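Local coordinates for protein PrgX (Enterococcus faecalis, PDB 2AWI) that probably binds DNA as a repressor and acts as the receptor for the peptide sex pheromone cCF10 in the regulation of conjugation, at residues K49-L54 with F59-R64; Q97-K102 with F110-G115; N256-I261 with K293-Y298. The protein carries 1 engineered substitution. One frame throughout, in Å; residues are numbered along the deposited sequence.

In the fold
PrgX is an all-helical chain, and the three contacts follow one another along it without overlap. Contact 1 joins helices 44-54 and 58-67 in the N-terminal helix-turn-helix region, the part expected to meet DNA. Contact 2 joins helices 92-102 and 107-122 in the TPR-like region that follows, its centre about 34 Å from that of contact 1. Contact 3 lies near the C-terminus, where helix 293-300 packs on helix 251-266; its centre is about 46 Å from that of contact 1, across the centre of the chain, and about 40 Å from that of contact 2. None touches another. Contacts 1 and 3 both meet the second subunit, so pairing of subunits involves both ends of the chain.

Contact 1: K49-L54 with F59-R64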
loop_
_atom_site.group_PDB
_atom_site.type_symbol
_atom_site.label_atom_id
_atom_site.label_comp_id
_atom_site.label_asym_id
_atom_site.label_seq_id
_atom_site.Cartn_x
_atom_site.Cartn_y
_atom_site.Cartn_z
ATOM N N LYS A 49 -22.709 9.408 50.011
ATOM C CA LYS A 49 -21.841 9.501 51.180
ATOM C C LYS A 49 -21.191 8.154 51.497
ATOM O O LYS A 49 -19.980 8.079 51.715
ATOM C CB LYS A 49 -22.625 9.995 52.398
ATOM C CG LYS A 49 -22.813 11.500 52.432
ATOM C CD LYS A 49 -23.649 11.929 53.628
ATOM C CE LYS A 49 -23.917 13.430 53.599
ATOM N NZ LYS A 49 -24.917 13.841 54.628
ATOM N N PHE A 50 -21.978 7.084 51.515
ATOM C CA PHE A 50 -21.403 5.771 51.804
ATOM C C PHE A 50 -20.397 5.437 50.716
ATOM O O PHE A 50 -19.338 4.863 50.982
ATOM C CB PHE A 50 -22.492 4.697 51.850
ATOM C CG PHE A 50 -23.513 4.903 52.936
ATOM C CD1 PHE A 50 -23.141 5.392 54.183
ATOM C CD2 PHE A 50 -24.836 4.549 52.731
ATOM C CE1 PHE A 50 -24.070 5.519 55.208
ATOM C CE2 PHE A 50 -25.775 4.673 53.751
ATOM C CZ PHE A 50 -25.390 5.157 54.993
ATOM N N SER A 51 -20.739 5.813 49.488
ATOM C CA SER A 51 -19.885 5.575 48.335
ATOM C C SER A 51 -18.508 6.190 48.533
ATOM O O SER A 51 -17.490 5.555 48.253
ATOM C CB SER A 51 -20.535 6.160 47.081
ATOM O OG SER A 51 -19.632 6.134 45.991
ATOM N N GLU A 52 -18.474 7.431 49.015
ATOM C CA GLU A 52 -17.206 8.105 49.247
ATOM C C GLU A 52 -16.441 7.422 50.378
ATOM O O GLU A 52 -15.206 7.366 50.359
ATOM C CB GLU A 52 -17.427 9.577 49.597
ATOM C CG GLU A 52 -16.120 10.333 49.788
ATOM C CD GLU A 52 -16.315 11.779 50.182
ATOM O OE1 GLU A 52 -15.295 12.487 50.322
ATOM O OE2 GLU A 52 -17.478 12.207 50.352
ATOM N N ARG A 53 -17.184 6.917 51.362
ATOM C CA ARG A 53 -16.590 6.215 52.497
ATOM C C ARG A 53 -15.908 4.939 52.012
ATOM O O ARG A 53 -14.766 4.669 52.370
ATOM C CB ARG A 53 -17.664 5.841 53.525
ATOM C CG ARG A 53 -18.277 6.999 54.299
ATOM C CD ARG A 53 -17.231 7.711 55.132
ATOM N NE ARG A 53 -17.788 8.214 56.383
ATOM C CZ ARG A 53 -18.769 9.102 56.467
ATOM N NH1 ARG A 53 -19.312 9.597 55.361
ATOM N NH2 ARG A 53 -19.213 9.492 57.653
ATOM N N LEU A 54 -16.611 4.155 51.198
ATOM C CA LEU A 54 -16.058 2.906 50.676
ATOM C C LEU A 54 -14.937 3.139 49.658
ATOM O O LEU A 54 -14.097 2.263 49.449
ATOM C CB LEU A 54 -17.166 2.075 50.020
ATOM C CG LEU A 54 -18.352 1.677 50.909
ATOM C CD1 LEU A 54 -19.471 1.120 50.044
ATOM C CD2 LEU A 54 -17.906 0.649 51.960
ATOM N N PHE A 59 -21.489 5.322 40.639
ATOM C CA PHE A 59 -22.184 4.666 39.533
ATOM C C PHE A 59 -21.943 3.159 39.519
ATOM O O PHE A 59 -22.848 2.381 39.215
ATOM C CB PHE A 59 -21.752 5.257 38.182
ATOM C CG PHE A 59 -22.323 6.627 37.886
ATOM C CD1 PHE A 59 -21.940 7.310 36.738
ATOM C CD2 PHE A 59 -23.226 7.238 38.748
ATOM C CE1 PHE A 59 -22.446 8.583 36.455
ATOM C CE2 PHE A 59 -23.735 8.511 38.471
ATOM C CZ PHE A 59 -23.343 9.181 37.327
ATOM N N GLU A 60 -20.721 2.746 39.840
ATOM C CA GLU A 60 -20.399 1.327 39.845
ATOM C C GLU A 60 -21.279 0.605 40.851
ATOM O O GLU A 60 -21.747 -0.505 40.593
ATOM C CB GLU A 60 -18.931 1.089 40.206
ATOM C CG GLU A 60 -18.505 -0.341 39.942
ATOM C CD GLU A 60 -17.112 -0.667 40.448
ATOM O OE1 GLU A 60 -16.208 0.165 40.250
ATOM O OE2 GLU A 60 -16.917 -1.761 41.026
ATOM N N ILE A 61 -21.502 1.241 41.995
ATOM C CA ILE A 61 -22.326 0.640 43.033
ATOM C C ILE A 61 -23.753 0.503 42.521
ATOM O O ILE A 61 -24.349 -0.569 42.631
ATOM C CB ILE A 61 -22.301 1.481 44.344
ATOM C CG1 ILE A 61 -20.897 1.446 44.956
ATOM C CG2 ILE A 61 -23.326 0.941 45.328
ATOM C CD1 ILE A 61 -20.741 2.256 46.252
ATOM N N LEU A 62 -24.299 1.585 41.962
ATOM C CA LEU A 62 -25.650 1.547 41.407
ATOM C C LEU A 62 -25.761 0.395 40.416
ATOM O O LEU A 62 -26.667 -0.425 40.498
ATOM C CB LEU A 62 -25.988 2.866 40.709
ATOM C CG LEU A 62 -26.442 3.992 41.644
ATOM C CD1 LEU A 62 -26.706 5.279 40.872
ATOM C CD2 LEU A 62 -27.702 3.541 42.354
ATOM N N ASN A 63 -24.819 0.320 39.488
ATOM C CA ASN A 63 -24.839 -0.751 38.504
ATOM C C ASN A 63 -24.787 -2.112 39.184
ATOM O O ASN A 63 -25.579 -2.991 38.869
ATOM C CB ASN A 63 -23.666 -0.604 37.529
ATOM C CG ASN A 63 -23.952 0.382 36.413
ATOM O OD1 ASN A 63 -24.664 0.069 35.467
ATOM N ND2 ASN A 63 -23.402 1.583 36.524
ATOM N N ARG A 64 -23.854 -2.289 40.116
ATOM C CA ARG A 64 -23.736 -3.565 40.818
ATOM C C ARG A 64 -25.043 -3.932 41.508
ATOM O O ARG A 64 -25.363 -5.112 41.666
ATOM C CB ARG A 64 -22.599 -3.507 41.842
ATOM C CG ARG A 64 -21.217 -3.687 41.233
ATOM C CD ARG A 64 -20.125 -3.264 42.196
ATOM N NE ARG A 64 -18.804 -3.371 41.588
ATOM C CZ ARG A 64 -18.196 -4.520 41.329
ATOM N NH1 ARG A 64 -18.785 -5.665 41.634
ATOM N NH2 ARG A 64 -17.006 -4.523 40.743
#
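Ile61 points its CD1 methyl across to Ser51 and Leu54, joining the last two helices of the five-helix N-terminal head, which probably binds DNA and is a bundle of the lambda-repressor (XRE) helix-turn-helix kind. The isoleucine carries its long branch beside its own backbone N (chi1 -66°) and keeps it extended beyond CG1, which turns CD1 into the probe that does all the close touching. On one side it meets Ser51, where Ile61 CD1 is 4.0 Å from CB and equally close to OG, so the methyl rests against the base of the serine and not merely against its hydroxyl. Next to this, Leu54 crosses Ile61 at about a right angle, and its CD1 comes to 4.2 Å from Ile61 CD1. The contact is small but buried: Leu8 and Arg12 of helix 4-14 pack on Leu54, and Ile11 of the same helix packs on Ile61. Buried in this apolar setting, Ser51 OG is satisfied by a hydrogen bond with Val56 O in the link between the helices. Helix 58-67 also meets the second subunit: Phe59 meets Phe59 of that subunit edge-to-face, and Glu60 OE1 is hydrogen-bonded to Gly150 N of that subunit. The other oxygen of Glu60 is held within the helix by a salt bridge. Arg64 takes it side-on with NE and NH2, OE2 lying nearly in the guanidinium plane, and Arg64 NH2 stands 2.8 Å from Glu60 OE2.

Contact 2: Q97-K102 with F110-G115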
loop_
_atom_site.group_PDB
_atom_site.type_symbol
_atom_site.label_atom_id
_atom_site.label_comp_id
_atom_site.label_asym_id
_atom_site.label_seq_id
_atom_site.Cartn_x
_atom_site.Cartn_y
_atom_site.Cartn_z
ATOM N N GLN A 97 -50.066 -5.019 20.156
ATOM C CA GLN A 97 -51.402 -4.553 20.510
ATOM C C GLN A 97 -51.420 -3.952 21.906
ATOM O O GLN A 97 -52.376 -3.281 22.291
ATOM C CB GLN A 97 -52.410 -5.705 20.437
ATOM C CG GLN A 97 -52.565 -6.310 19.050
ATOM C CD GLN A 97 -53.613 -7.410 19.006
ATOM O OE1 GLN A 97 -53.795 -8.069 17.981
ATOM N NE2 GLN A 97 -54.311 -7.609 20.120
ATOM N N ARG A 98 -50.360 -4.201 22.665
ATOM C CA ARG A 98 -50.254 -3.674 24.019
ATOM C C ARG A 98 -49.438 -2.385 23.997
ATOM O O ARG A 98 -49.766 -1.412 24.674
ATOM C CB ARG A 98 -49.572 -4.696 24.936
ATOM C CG ARG A 98 -49.386 -4.207 26.368
ATOM C CD ARG A 98 -48.599 -5.192 27.241
ATOM N NE ARG A 98 -47.220 -5.389 26.788
ATOM C CZ ARG A 98 -46.826 -6.367 25.978
ATOM N NH1 ARG A 98 -47.704 -7.252 25.526
ATOM N NH2 ARG A 98 -45.552 -6.459 25.615
ATOM N N ILE A 99 -48.381 -2.390 23.196
ATOM C CA ILE A 99 -47.486 -1.248 23.075
ATOM C C ILE A 99 -48.081 -0.085 22.287
ATOM O O ILE A 99 -48.059 1.055 22.750
ATOM C CB ILE A 99 -46.155 -1.666 22.398
ATOM C CG1 ILE A 99 -45.432 -2.711 23.258
ATOM C CG2 ILE A 99 -45.272 -0.447 22.179
ATOM C CD1 ILE A 99 -45.041 -2.222 24.638
ATOM N N GLU A 100 -48.600 -0.383 21.098
ATOM C CA GLU A 100 -49.182 0.629 20.212
ATOM C C GLU A 100 -50.007 1.677 20.962
ATOM O O GLU A 100 -49.791 2.876 20.799
ATOM C CB GLU A 100 -50.035 -0.049 19.130
ATOM C CG GLU A 100 -50.337 0.807 17.904
ATOM C CD GLU A 100 -51.294 1.949 18.195
ATOM O OE1 GLU A 100 -52.359 1.692 18.798
ATOM O OE2 GLU A 100 -50.989 3.102 17.812
ATOM N N PRO A 101 -50.955 1.235 21.802
ATOM C CA PRO A 101 -51.804 2.148 22.576
ATOM C C PRO A 101 -51.040 2.983 23.596
ATOM O O PRO A 101 -51.438 4.101 23.908
ATOM C CB PRO A 101 -52.790 1.205 23.259
ATOM C CG PRO A 101 -52.874 0.053 22.313
ATOM C CD PRO A 101 -51.430 -0.151 21.947
ATOM N N LYS A 102 -49.948 2.431 24.114
ATOM C CA LYS A 102 -49.133 3.104 25.124
ATOM C C LYS A 102 -47.938 3.864 24.555
ATOM O O LYS A 102 -47.113 4.371 25.310
ATOM C CB LYS A 102 -48.616 2.073 26.129
ATOM C CG LYS A 102 -49.699 1.199 26.741
ATOM C CD LYS A 102 -49.119 0.115 27.643
ATOM C CE LYS A 102 -48.361 0.702 28.823
ATOM N NZ LYS A 102 -47.872 -0.359 29.751
ATOM N N PHE A 110 -42.424 5.500 23.515
ATOM C CA PHE A 110 -42.472 5.877 22.113
ATOM C C PHE A 110 -41.303 5.200 21.420
ATOM O O PHE A 110 -41.458 4.617 20.349
ATOM C CB PHE A 110 -42.370 7.390 21.926
ATOM C CG PHE A 110 -42.631 7.831 20.514
ATOM C CD1 PHE A 110 -43.843 7.530 19.900
ATOM C CD2 PHE A 110 -41.661 8.516 19.790
ATOM C CE1 PHE A 110 -44.087 7.904 18.582
ATOM C CE2 PHE A 110 -41.894 8.895 18.468
ATOM C CZ PHE A 110 -43.110 8.588 17.864
ATOM N N SER A 111 -40.134 5.278 22.047
ATOM C CA SER A 111 -38.927 4.669 21.504
ATOM C C SER A 111 -39.134 3.166 21.299
ATOM O O SER A 111 -38.714 2.607 20.289
ATOM C CB SER A 111 -37.742 4.915 22.444
ATOM O OG SER A 111 -36.527 4.496 21.846
ATOM N N ILE A 112 -39.788 2.515 22.253
ATOM C CA ILE A 112 -40.048 1.084 22.137
ATOM C C ILE A 112 -40.991 0.850 20.957
ATOM O O ILE A 112 -40.788 -0.059 20.148
ATOM C CB ILE A 112 -40.692 0.534 23.424
ATOM C CG1 ILE A 112 -39.694 0.618 24.579
ATOM C CG2 ILE A 112 -41.130 -0.898 23.211
ATOM C CD1 ILE A 112 -40.292 0.263 25.927
ATOM N N TYR A 113 -42.016 1.693 20.872
ATOM C CA TYR A 113 -43.008 1.635 19.805
ATOM C C TYR A 113 -42.339 1.614 18.434
ATOM O O TYR A 113 -42.639 0.757 17.606
ATOM C CB TYR A 113 -43.937 2.847 19.912
ATOM C CG TYR A 113 -44.791 3.085 18.691
ATOM C CD1 TYR A 113 -45.845 2.227 18.372
ATOM C CD2 TYR A 113 -44.535 4.163 17.843
ATOM C CE1 TYR A 113 -46.627 2.437 17.238
ATOM C CE2 TYR A 113 -45.307 4.383 16.709
ATOM C CZ TYR A 113 -46.353 3.516 16.411
ATOM O OH TYR A 113 -47.127 3.733 15.294
ATOM N N LEU A 114 -41.439 2.564 18.193
ATOM C CA LEU A 114 -40.732 2.632 16.914
ATOM C C LEU A 114 -39.897 1.366 16.725
ATOM O O LEU A 114 -39.506 1.023 15.605
ATOM C CB LEU A 114 -39.826 3.872 16.861
ATOM C CG LEU A 114 -40.539 5.230 16.907
ATOM C CD1 LEU A 114 -39.514 6.364 16.971
ATOM C CD2 LEU A 114 -41.443 5.375 15.684
ATOM N N GLY A 115 -39.626 0.683 17.836
ATOM C CA GLY A 115 -38.868 -0.552 17.785
ATOM C C GLY A 115 -39.710 -1.618 17.105
ATOM O O GLY A 115 -39.199 -2.456 16.355
HETATM O O HOH W 1 -49.820 3.429 15.642
#
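Apolar packing carries most of this contact and centres on Ile99, whose CG2 methyl lies on the backbone of the opposing helix, 3.9 Å from Tyr113 CA. The same methyl is 4.2 Å from Tyr113 CB and 4.3 Å from Ile112 CG2, so one branch fills the angle between two successive residues. Glu78 of helix 74-87 touches both isoleucines and covers this part of the seam.

A second kind of contact runs along the tyrosine. With its CG anti to the backbone N (chi1 166°), Tyr113 lies alongside Glu100, both side chains pointing the same way. The aliphatic part of the glutamate takes the touch: Glu100 CG is 4.1 Å from Tyr113 CE1, and the ring also runs past Glu100 CA.

The polar ends finish the pair through a water molecule, which donates to Glu100 OE2 at 2.5 Å and is hydrogen-bonded with Tyr113 OH at 2.7 Å. Glu100 OE2 has a direct partner too, a salt bridge to Arg103 NH1, which probably helps keep the carboxylate charged.

The segment axes approach to 9.0 Å at 134° between their directions. Two neighbouring helices joined by a short link form a helical hairpin packed obliquely, consistent with the TPR-like helical array assigned to this region of the pheromone receptor.

Contact 3: N256-I261 with K293-Y298; sequences NAVNII and KEVTMY
Val258 sets CG1 anti to its backbone N (chi1 -178°), and Glu294 does the same with CG (chi1 172°) before running on extended; these two torsions send the side chains across the gap from opposite sides. They belong to helix 251-266 of the TPR-like helical array and to the short helix 293-300 that packs on it near the end of the modelled chain. The two side chains slide past each other in opposite directions, and the closest approach is between Val258 CG1 and Glu294 OE2, 3.7 Å apart. This is a methyl against a carboxylate oxygen, van der Waals contact without a polar bond. Glu294 OE2 also stands 4.0 Å from Val258 O. The glutamate is poorly ordered, so its end should be read as an approximate position. Firmer is the apolar meeting one residue on, where Val295 CG1 lies 4.3 Å from Val258 CG1. The same valine methyl is thus shared between a charged and an apolar neighbour. Pro292, just before the short helix, also packs on Val258.

Ile261, one turn on from Val258, also points toward the short helix, which partly covers it, and packs as well on His273, Leu276, Val277 and Leu280 of helix 270-286; Tyr298 meets His273 edge-to-face, tying the short helix to that helix too. Around this core lie subunit contacts: Asn259 OD1 is hydrogen-bonded to Asn259 ND2 of the second subunit, and Lys293 N to Asp252 OD2 of the third subunit. At the start of the short helix, Thr296 OG1 turns back on the first turn; it has a second hydrogen-bond partner in Pro292 O, and it donates to Lys293 O at 2.7 Å, from above the carbonyl plane.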
loop_
_atom_site.group_PDB
_atom_site.type_symbol
_atom_site.label_atom_id
_atom_site.label_comp_id
_atom_site.label_asym_id
_atom_site.label_seq_id
_atom_site.Cartn_x
_atom_site.Cartn_y
_atom_site.Cartn_z
ATOM N N ASN A 256 -8.055 7.253 1.468
ATOM C CA ASN A 256 -8.234 7.342 2.913
ATOM C C ASN A 256 -9.456 6.520 3.325
ATOM O O ASN A 256 -9.402 5.736 4.273
ATOM C CB ASN A 256 -8.423 8.799 3.358
ATOM C CG ASN A 256 -7.146 9.630 3.245
ATOM O OD1 ASN A 256 -6.038 9.103 3.295
ATOM N ND2 ASN A 256 -7.305 10.942 3.118
ATOM N N ALA A 257 -10.555 6.697 2.595
ATOM C CA ALA A 257 -11.786 5.973 2.881
ATOM C C ALA A 257 -11.563 4.473 2.778
ATOM O O ALA A 257 -11.979 3.725 3.661
ATOM C CB ALA A 257 -12.892 6.407 1.925
ATOM N N VAL A 258 -10.915 4.032 1.703
ATOM C CA VAL A 258 -10.652 2.606 1.514
ATOM C C VAL A 258 -9.750 2.099 2.641
ATOM O O VAL A 258 -9.932 0.997 3.162
ATOM C CB VAL A 258 -9.953 2.325 0.149
ATOM C CG1 VAL A 258 -9.738 0.821 -0.035
ATOM C CG2 VAL A 258 -10.795 2.873 -1.004
ATOM N N ASN A 259 -8.787 2.925 3.024
ATOM C CA ASN A 259 -7.857 2.567 4.076
ATOM C C ASN A 259 -8.573 2.421 5.422
ATOM O O ASN A 259 -8.207 1.581 6.255
ATOM C CB ASN A 259 -6.757 3.618 4.157
ATOM C CG ASN A 259 -5.699 3.263 5.162
ATOM O OD1 ASN A 259 -5.335 2.097 5.314
ATOM N ND2 ASN A 259 -5.185 4.271 5.854
ATOM N N ILE A 260 -9.604 3.231 5.632
ATOM C CA ILE A 260 -10.358 3.144 6.868
ATOM C C ILE A 260 -11.189 1.859 6.872
ATOM O O ILE A 260 -11.282 1.178 7.897
ATOM C CB ILE A 260 -11.247 4.387 7.049
ATOM C CG1 ILE A 260 -10.347 5.591 7.365
ATOM C CG2 ILE A 260 -12.274 4.159 8.156
ATOM C CD1 ILE A 260 -11.090 6.871 7.621
ATOM N N ILE A 261 -11.778 1.516 5.727
ATOM C CA ILE A 261 -12.566 0.290 5.623
ATOM C C ILE A 261 -11.657 -0.883 5.993
ATOM O O ILE A 261 -12.077 -1.831 6.653
ATOM C CB ILE A 261 -13.103 0.078 4.186
ATOM C CG1 ILE A 261 -14.176 1.122 3.872
ATOM C CG2 ILE A 261 -13.684 -1.326 4.036
ATOM C CD1 ILE A 261 -14.826 0.943 2.517
ATOM N N LYS A 293 -9.868 -3.513 -6.164
ATOM C CA LYS A 293 -9.983 -4.967 -6.210
ATOM C C LYS A 293 -10.468 -5.487 -4.866
ATOM O O LYS A 293 -11.404 -6.285 -4.786
ATOM C CB LYS A 293 -8.615 -5.589 -6.533
ATOM C CG LYS A 293 -7.539 -5.399 -5.444
ATOM C CD LYS A 293 -7.257 -3.925 -5.145
ATOM C CE LYS A 293 -6.230 -3.748 -4.029
ATOM N NZ LYS A 293 -5.934 -2.310 -3.757
ATOM N N GLU A 294 -9.802 -5.014 -3.820
ATOM C CA GLU A 294 -10.092 -5.370 -2.442
ATOM C C GLU A 294 -11.588 -5.379 -2.149
ATOM O O GLU A 294 -12.199 -6.440 -2.014
ATOM C CB GLU A 294 -9.383 -4.373 -1.524
ATOM C CG GLU A 294 -9.733 -4.472 -0.059
ATOM C CD GLU A 294 -9.112 -3.344 0.740
ATOM O OE1 GLU A 294 -7.869 -3.216 0.711
ATOM O OE2 GLU A 294 -9.866 -2.584 1.391
ATOM N N VAL A 295 -12.166 -4.182 -2.061
ATOM C CA VAL A 295 -13.584 -4.007 -1.763
ATOM C C VAL A 295 -14.543 -4.898 -2.559
ATOM O O VAL A 295 -15.460 -5.491 -1.988
ATOM C CB VAL A 295 -14.004 -2.532 -1.958
ATOM C CG1 VAL A 295 -13.152 -1.628 -1.088
ATOM C CG2 VAL A 295 -13.865 -2.141 -3.414
ATOM N N THR A 296 -14.337 -4.995 -3.869
ATOM C CA THR A 296 -15.213 -5.803 -4.712
ATOM C C THR A 296 -15.158 -7.304 -4.431
ATOM O O THR A 296 -16.103 -8.029 -4.738
ATOM C CB THR A 296 -14.915 -5.568 -6.204
ATOM O OG1 THR A 296 -13.512 -5.729 -6.445
ATOM C CG2 THR A 296 -15.347 -4.170 -6.612
ATOM N N MET A 297 -14.061 -7.773 -3.846
ATOM C CA MET A 297 -13.937 -9.194 -3.539
ATOM C C MET A 297 -14.826 -9.520 -2.342
ATOM O O MET A 297 -15.485 -10.560 -2.309
ATOM C CB MET A 297 -12.483 -9.548 -3.219
ATOM C CG MET A 297 -12.160 -11.031 -3.367
ATOM S SD MET A 297 -12.393 -11.626 -5.075
ATOM C CE MET A 297 -13.763 -12.782 -4.857
ATOM N N TYR A 298 -14.839 -8.618 -1.364
ATOM C CA TYR A 298 -15.652 -8.782 -0.160
ATOM C C TYR A 298 -17.139 -8.672 -0.485
ATOM O O TYR A 298 -17.913 -9.588 -0.212
ATOM C CB TYR A 298 -15.277 -7.724 0.881
ATOM C CG TYR A 298 -13.889 -7.900 1.452
ATOM C CD1 TYR A 298 -12.966 -6.855 1.432
ATOM C CD2 TYR A 298 -13.497 -9.118 2.011
ATOM C CE1 TYR A 298 -11.685 -7.015 1.952
ATOM C CE2 TYR A 298 -12.218 -9.290 2.535
ATOM C CZ TYR A 298 -11.316 -8.236 2.502
ATOM O OH TYR A 298 -10.050 -8.403 3.023
#